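Alanine glyoxylate transaminase (Thermococcus litoralis, PDB 2ZC0) probably transfers the amino group of alanine to glyoxylate with the help of pyridoxal 5'-phosphate, working as a homodimer. Local coordinates at residues R384-K387 with E388-P391; L54-I57 with A58-V61. All coordinates share one frame; numbering follows the deposited sequence.

How the interactions relate
Both contacts are local, each within one continuous run of eight residues, and they lie at separate places in the subunit: their centres are 29 Å apart and their nearest atoms about 15 Å. Interaction 2 comes first along the chain, on helix 51-64, which packs on helix 281-292 and on the second subunit. Interaction 1 follows much later, where the chain leaves strand 377-381 and turns into the last helix, 389-404, beside helix 295-322. One contact therefore holds the start of a helix and the other the body of one. Neither contact lines the pyridoxal phosphate pocket, although both lie in the class I and II aminotransferase portion of the chain.

Interaction 1 of 2, residues R384-K387 with E388-P391; sequences RPSK and EEIP
Ser386 and Glu389 form a capping box at the start of the last helix, each using its side chain on the other's backbone. Ser386 OG accepts from Glu389 N at 2.9 Å; with OG set between the backbone N and the carbonyl carbon (chi1 65°), the short hydroxyl side chain faces the turn that follows. In return Glu389 OE1 takes the N-H of Ser386 N through its anti lone pair, at 3.2 Å and an almost straight 173°. Ser386 OG also makes a weak bond of 3.4 Å to Glu389 OE1, inside the box. Serine suits the cap because its hydroxyl, on a one-carbon arm, stays close enough to the backbone to accept this N-H, and glutamate because its chain, extended beyond CG, spans the first turn. Ile390 N donates to Ser386 O at 3.2 Å.

Charge adds a further link: Arg384 NH2 makes a salt bridge of 3.2 Å with Glu389 OE1, the guanidinium and carboxylate planes being 73° apart. OE1 is thus approached by the Ser386 N-H and Arg384 NH2, with the Ser386 hydroxyl a weak third, while Arg384 NH1 binds Ser38 O.

The apolar contact is made by Pro385 CG, 3.8 Å from Ile390 CG1. Proline, rigid and without an N-H to satisfy, fits the buried approach to the helix. Directly after Ile390, Pro391 has no N-H to continue the i to i+4 series; its CD lies 3.0 Å from Lys387 O instead.

The whole turn links strand 377-381 to helix 389-404 and lies against helix 295-322, where Ile390 touches Met315, Pro391 touches Ile314, and Lys387 pairs with Glu310.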
ATOM      1  N   ARG A 384      17.849  -1.653 -36.005  1.00 45.14           N
ATOM      2  CA  ARG A 384      16.864  -1.083 -36.934  1.00 45.82           C
ATOM      3  C   ARG A 384      17.420  -0.336 -38.149  1.00 44.10           C
ATOM      4  O   ARG A 384      17.026  -0.607 -39.290  1.00 43.10           O
ATOM      5  CB  ARG A 384      15.911  -0.147 -36.191  1.00 47.63           C
ATOM      6  CG  ARG A 384      14.553  -0.058 -36.848  1.00 51.59           C
ATOM      7  CD  ARG A 384      14.048   1.362 -36.939  1.00 58.56           C
ATOM      8  NE  ARG A 384      14.540   2.063 -38.125  1.00 63.69           N
ATOM      9  CZ  ARG A 384      15.679   2.750 -38.189  1.00 65.82           C
ATOM     10  NH1 ARG A 384      16.462   2.836 -37.119  1.00 67.01           N
ATOM     11  NH2 ARG A 384      16.027   3.357 -39.325  1.00 64.59           N
ATOM     12  N   PRO A 385      18.321   0.634 -37.925  1.00 44.23           N
ATOM     13  CA  PRO A 385      18.865   1.361 -39.081  1.00 44.69           C
ATOM     14  C   PRO A 385      19.504   0.430 -40.117  1.00 43.98           C
ATOM     15  O   PRO A 385      20.096  -0.589 -39.768  1.00 42.88           O
ATOM     16  CB  PRO A 385      19.865   2.316 -38.444  1.00 43.21           C
ATOM     17  CG  PRO A 385      20.318   1.562 -37.230  1.00 44.99           C
ATOM     18  CD  PRO A 385      19.026   1.011 -36.689  1.00 43.01           C
ATOM     19  N   SER A 386      19.355   0.777 -41.391  1.00 45.19           N
ATOM     20  CA  SER A 386      19.912  -0.018 -42.485  1.00 48.93           C
ATOM     21  C   SER A 386      21.443  -0.036 -42.448  1.00 49.78           C
ATOM     22  O   SER A 386      22.063   0.786 -41.772  1.00 47.26           O
ATOM     23  CB  SER A 386      19.469   0.566 -43.829  1.00 48.95           C
ATOM     24  OG  SER A 386      20.018   1.863 -44.010  1.00 48.97           O
ATOM     25  N   LYS A 387      22.041  -0.977 -43.177  1.00 52.46           N
ATOM     26  CA  LYS A 387      23.500  -1.079 -43.263  1.00 55.28           C
ATOM     27  C   LYS A 387      24.070   0.270 -43.694  1.00 54.98           C
ATOM     28  O   LYS A 387      25.094   0.721 -43.190  1.00 54.76           O
ATOM     29  CB  LYS A 387      23.897  -2.138 -44.297  1.00 57.56           C
ATOM     30  CG  LYS A 387      24.280  -3.486 -43.708  1.00 61.40           C
ATOM     31  CD  LYS A 387      24.475  -4.532 -44.798  1.00 64.69           C
ATOM     32  CE  LYS A 387      25.636  -4.186 -45.723  1.00 69.54           C
ATOM     33  NZ  LYS A 387      26.961  -4.341 -45.061  1.00 72.12           N
ATOM     34  N   GLU A 388      23.361   0.900 -44.625  1.00 56.77           N
ATOM     35  CA  GLU A 388      23.712   2.192 -45.208  1.00 57.75           C
ATOM     36  C   GLU A 388      23.574   3.373 -44.230  1.00 56.20           C
ATOM     37  O   GLU A 388      24.483   4.200 -44.119  1.00 56.38           O
ATOM     38  CB  GLU A 388      22.816   2.411 -46.438  1.00 60.63           C
ATOM     39  CG  GLU A 388      23.400   3.232 -47.588  1.00 66.70           C
ATOM     40  CD  GLU A 388      23.273   4.732 -47.385  1.00 70.75           C
ATOM     41  OE1 GLU A 388      22.214   5.186 -46.891  1.00 71.32           O
ATOM     42  OE2 GLU A 388      24.231   5.456 -47.741  1.00 73.70           O
ATOM     43  N   GLU A 389      22.439   3.446 -43.531  1.00 54.76           N
ATOM     44  CA  GLU A 389      22.166   4.532 -42.586  1.00 52.87           C
ATOM     45  C   GLU A 389      23.132   4.623 -41.409  1.00 51.57           C
ATOM     46  O   GLU A 389      23.460   5.719 -40.950  1.00 50.22           O
ATOM     47  CB  GLU A 389      20.743   4.414 -42.031  1.00 54.29           C
ATOM     48  CG  GLU A 389      19.632   4.700 -43.025  1.00 57.09           C
ATOM     49  CD  GLU A 389      18.248   4.618 -42.391  1.00 58.99           C
ATOM     50  OE1 GLU A 389      17.882   3.533 -41.884  1.00 59.58           O
ATOM     51  OE2 GLU A 389      17.523   5.639 -42.399  1.00 61.98           O
ATOM     52  N   ILE A 390      23.579   3.477 -40.910  1.00 49.94           N
ATOM     53  CA  ILE A 390      24.484   3.472 -39.768  1.00 50.39           C
ATOM     54  C   ILE A 390      25.719   4.368 -39.933  1.00 49.72           C
ATOM     55  O   ILE A 390      25.952   5.249 -39.114  1.00 49.44           O
ATOM     56  CB  ILE A 390      24.916   2.033 -39.418  1.00 49.68           C
ATOM     57  CG1 ILE A 390      23.689   1.227 -38.995  1.00 49.38           C
ATOM     58  CG2 ILE A 390      25.950   2.047 -38.310  1.00 49.80           C
ATOM     59  CD1 ILE A 390      23.978  -0.233 -38.698  1.00 48.71           C
ATOM     60  N   PRO A 391      26.516   4.168 -40.998  1.00 50.78           N
ATOM     61  CA  PRO A 391      27.708   5.012 -41.182  1.00 51.10           C
ATOM     62  C   PRO A 391      27.367   6.495 -41.266  1.00 50.25           C
ATOM     63  O   PRO A 391      28.021   7.332 -40.645  1.00 48.80           O
ATOM     64  CB  PRO A 391      28.306   4.484 -42.483  1.00 52.82           C
ATOM     65  CG  PRO A 391      27.879   3.031 -42.480  1.00 53.25           C
ATOM     66  CD  PRO A 391      26.441   3.136 -42.050  1.00 50.76           C
TER

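Interaction 2 of 2, residues L54-I57 with A58-V61; sequences LGEI and AKEV
From Leu54 to Val61 the backbone is regular alpha helix, with four successive i to i+4 bonds, of which Val61 N to Ile57 O, at 2.8 Å and 170°, is the straightest. The polar side chains stand on one side of it. Glu56 and Lys59, three residues apart, run side by side in the same direction and meet in a salt bridge, Lys59 NZ lying 2.6 Å from Glu56 OE1. The ammonium comes from above the carboxylate plane, 51° out of it. Long flexible chains suit this partly solvent-facing side: Lys59 starts with CG anti to its backbone N (chi1 -168°) and then bends twice, which swings NZ back over the preceding turn.

The other oxygen, Glu56 OE2, faces Glu60 OE1 at 3.3 Å, two like charges with their carboxylates turned nearly at right angles. Lys59 on Glu56 and Arg293, which forms a salt bridge with Glu60 OE2, probably ease this repulsion.

The helix is amphipathic, and such 3- and 4-residue spacings are what bring side chains together along one face of it. On the apolar side Ile57 and Val61, one turn apart, lie alongside each other, Ile57 CD1 toward Val61 CG2; the exact closeness of these methyls is doubtful, since the end of Ile57 may be modelled imperfectly. Branched residues fill this buried side against helix 281-292, Ile57 touching Glu289 and Val61 touching Tyr285.

At the subunit boundary Ala58 and Gly55 keep the helix surface low, and Leu54 and Lys59 also take part. Ala58, whose CB lies 3.2 Å from Leu54 O, packs with Leu54 against Leu62 of the second subunit, and Lys59 touches Gly55 of the second subunit.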
ATOM      1  N   LEU A  54       5.869 -14.670 -42.526  1.00 50.45           N
ATOM      2  CA  LEU A  54       4.945 -14.532 -41.395  1.00 49.50           C
ATOM      3  C   LEU A  54       3.551 -14.197 -41.901  1.00 49.35           C
ATOM      4  O   LEU A  54       2.552 -14.588 -41.302  1.00 48.48           O
ATOM      5  CB  LEU A  54       5.411 -13.433 -40.447  1.00 48.03           C
ATOM      6  CG  LEU A  54       6.734 -13.633 -39.715  1.00 48.56           C
ATOM      7  CD1 LEU A  54       6.982 -12.438 -38.812  1.00 44.34           C
ATOM      8  CD2 LEU A  54       6.698 -14.936 -38.908  1.00 47.38           C
ATOM      9  N   GLY A  55       3.506 -13.457 -43.003  1.00 49.34           N
ATOM     10  CA  GLY A  55       2.243 -13.085 -43.592  1.00 50.70           C
ATOM     11  C   GLY A  55       1.437 -14.303 -44.010  1.00 51.13           C
ATOM     12  O   GLY A  55       0.289 -14.437 -43.597  1.00 52.76           O
ATOM     13  N   GLU A  56       2.014 -15.200 -44.811  1.00 50.71           N
ATOM     14  CA  GLU A  56       1.266 -16.380 -45.242  1.00 49.28           C
ATOM     15  C   GLU A  56       0.921 -17.303 -44.076  1.00 48.03           C
ATOM     16  O   GLU A  56      -0.142 -17.921 -44.085  1.00 46.27           O
ATOM     17  CB  GLU A  56       2.016 -17.172 -46.353  1.00 49.42           C
ATOM     18  CG  GLU A  56       1.419 -16.995 -47.790  1.00 47.81           C
ATOM     19  CD  GLU A  56       0.480 -18.139 -48.242  1.00 48.17           C
ATOM     20  OE1 GLU A  56      -0.341 -17.917 -49.184  1.00 38.99           O
ATOM     21  OE2 GLU A  56       0.573 -19.258 -47.671  1.00 48.55           O
ATOM     22  N   ILE A  57       1.794 -17.407 -43.073  1.00 46.78           N
ATOM     23  CA  ILE A  57       1.464 -18.271 -41.940  1.00 49.84           C
ATOM     24  C   ILE A  57       0.297 -17.639 -41.163  1.00 48.97           C
ATOM     25  O   ILE A  57      -0.588 -18.345 -40.670  1.00 47.26           O
ATOM     26  CB  ILE A  57       2.687 -18.515 -41.006  1.00 49.00           C
ATOM     27  CG1 ILE A  57       2.471 -17.878 -39.641  1.00 49.87           C
ATOM     28  CG2 ILE A  57       3.935 -17.985 -41.634  1.00 53.27           C
ATOM     29  CD1 ILE A  57       1.831 -18.805 -38.649  1.00 48.97           C
ATOM     30  N   ALA A  58       0.286 -16.310 -41.093  1.00 48.73           N
ATOM     31  CA  ALA A  58      -0.786 -15.591 -40.413  1.00 51.54           C
ATOM     32  C   ALA A  58      -2.110 -15.871 -41.132  1.00 52.46           C
ATOM     33  O   ALA A  58      -3.128 -16.155 -40.496  1.00 51.09           O
ATOM     34  CB  ALA A  58      -0.491 -14.091 -40.403  1.00 52.01           C
ATOM     35  N   LYS A  59      -2.082 -15.800 -42.461  1.00 53.09           N
ATOM     36  CA  LYS A  59      -3.273 -16.062 -43.269  1.00 54.18           C
ATOM     37  C   LYS A  59      -3.740 -17.504 -43.084  1.00 53.84           C
ATOM     38  O   LYS A  59      -4.936 -17.763 -42.903  1.00 52.62           O
ATOM     39  CB  LYS A  59      -2.978 -15.825 -44.749  1.00 55.88           C
ATOM     40  CG  LYS A  59      -4.221 -15.796 -45.638  1.00 59.21           C
ATOM     41  CD  LYS A  59      -3.987 -16.473 -46.982  1.00 62.91           C
ATOM     42  CE  LYS A  59      -2.811 -15.878 -47.738  1.00 63.57           C
ATOM     43  NZ  LYS A  59      -2.569 -16.626 -49.012  1.00 67.63           N
ATOM     44  N   GLU A  60      -2.785 -18.431 -43.146  1.00 54.71           N
ATOM     45  CA  GLU A  60      -3.051 -19.859 -42.988  1.00 55.44           C
ATOM     46  C   GLU A  60      -3.707 -20.133 -41.638  1.00 55.45           C
ATOM     47  O   GLU A  60      -4.771 -20.761 -41.560  1.00 54.26           O
ATOM     48  CB  GLU A  60      -1.742 -20.659 -43.087  1.00 58.25           C
ATOM     49  CG  GLU A  60      -1.153 -20.793 -44.499  1.00 62.88           C
ATOM     50  CD  GLU A  60       0.239 -21.442 -44.493  1.00 65.73           C
ATOM     51  OE1 GLU A  60       0.749 -21.799 -45.585  1.00 68.51           O
ATOM     52  OE2 GLU A  60       0.826 -21.591 -43.394  1.00 66.98           O
ATOM     53  N   VAL A  61      -3.057 -19.661 -40.580  1.00 54.12           N
ATOM     54  CA  VAL A  61      -3.558 -19.835 -39.226  1.00 53.64           C
ATOM     55  C   VAL A  61      -4.991 -19.321 -39.052  1.00 52.92           C
ATOM     56  O   VAL A  61      -5.837 -20.012 -38.486  1.00 51.94           O
ATOM     57  CB  VAL A  61      -2.644 -19.117 -38.204  1.00 54.52           C
ATOM     58  CG1 VAL A  61      -3.309 -19.086 -36.845  1.00 54.61           C
ATOM     59  CG2 VAL A  61      -1.301 -19.840 -38.110  1.00 53.42           C
TER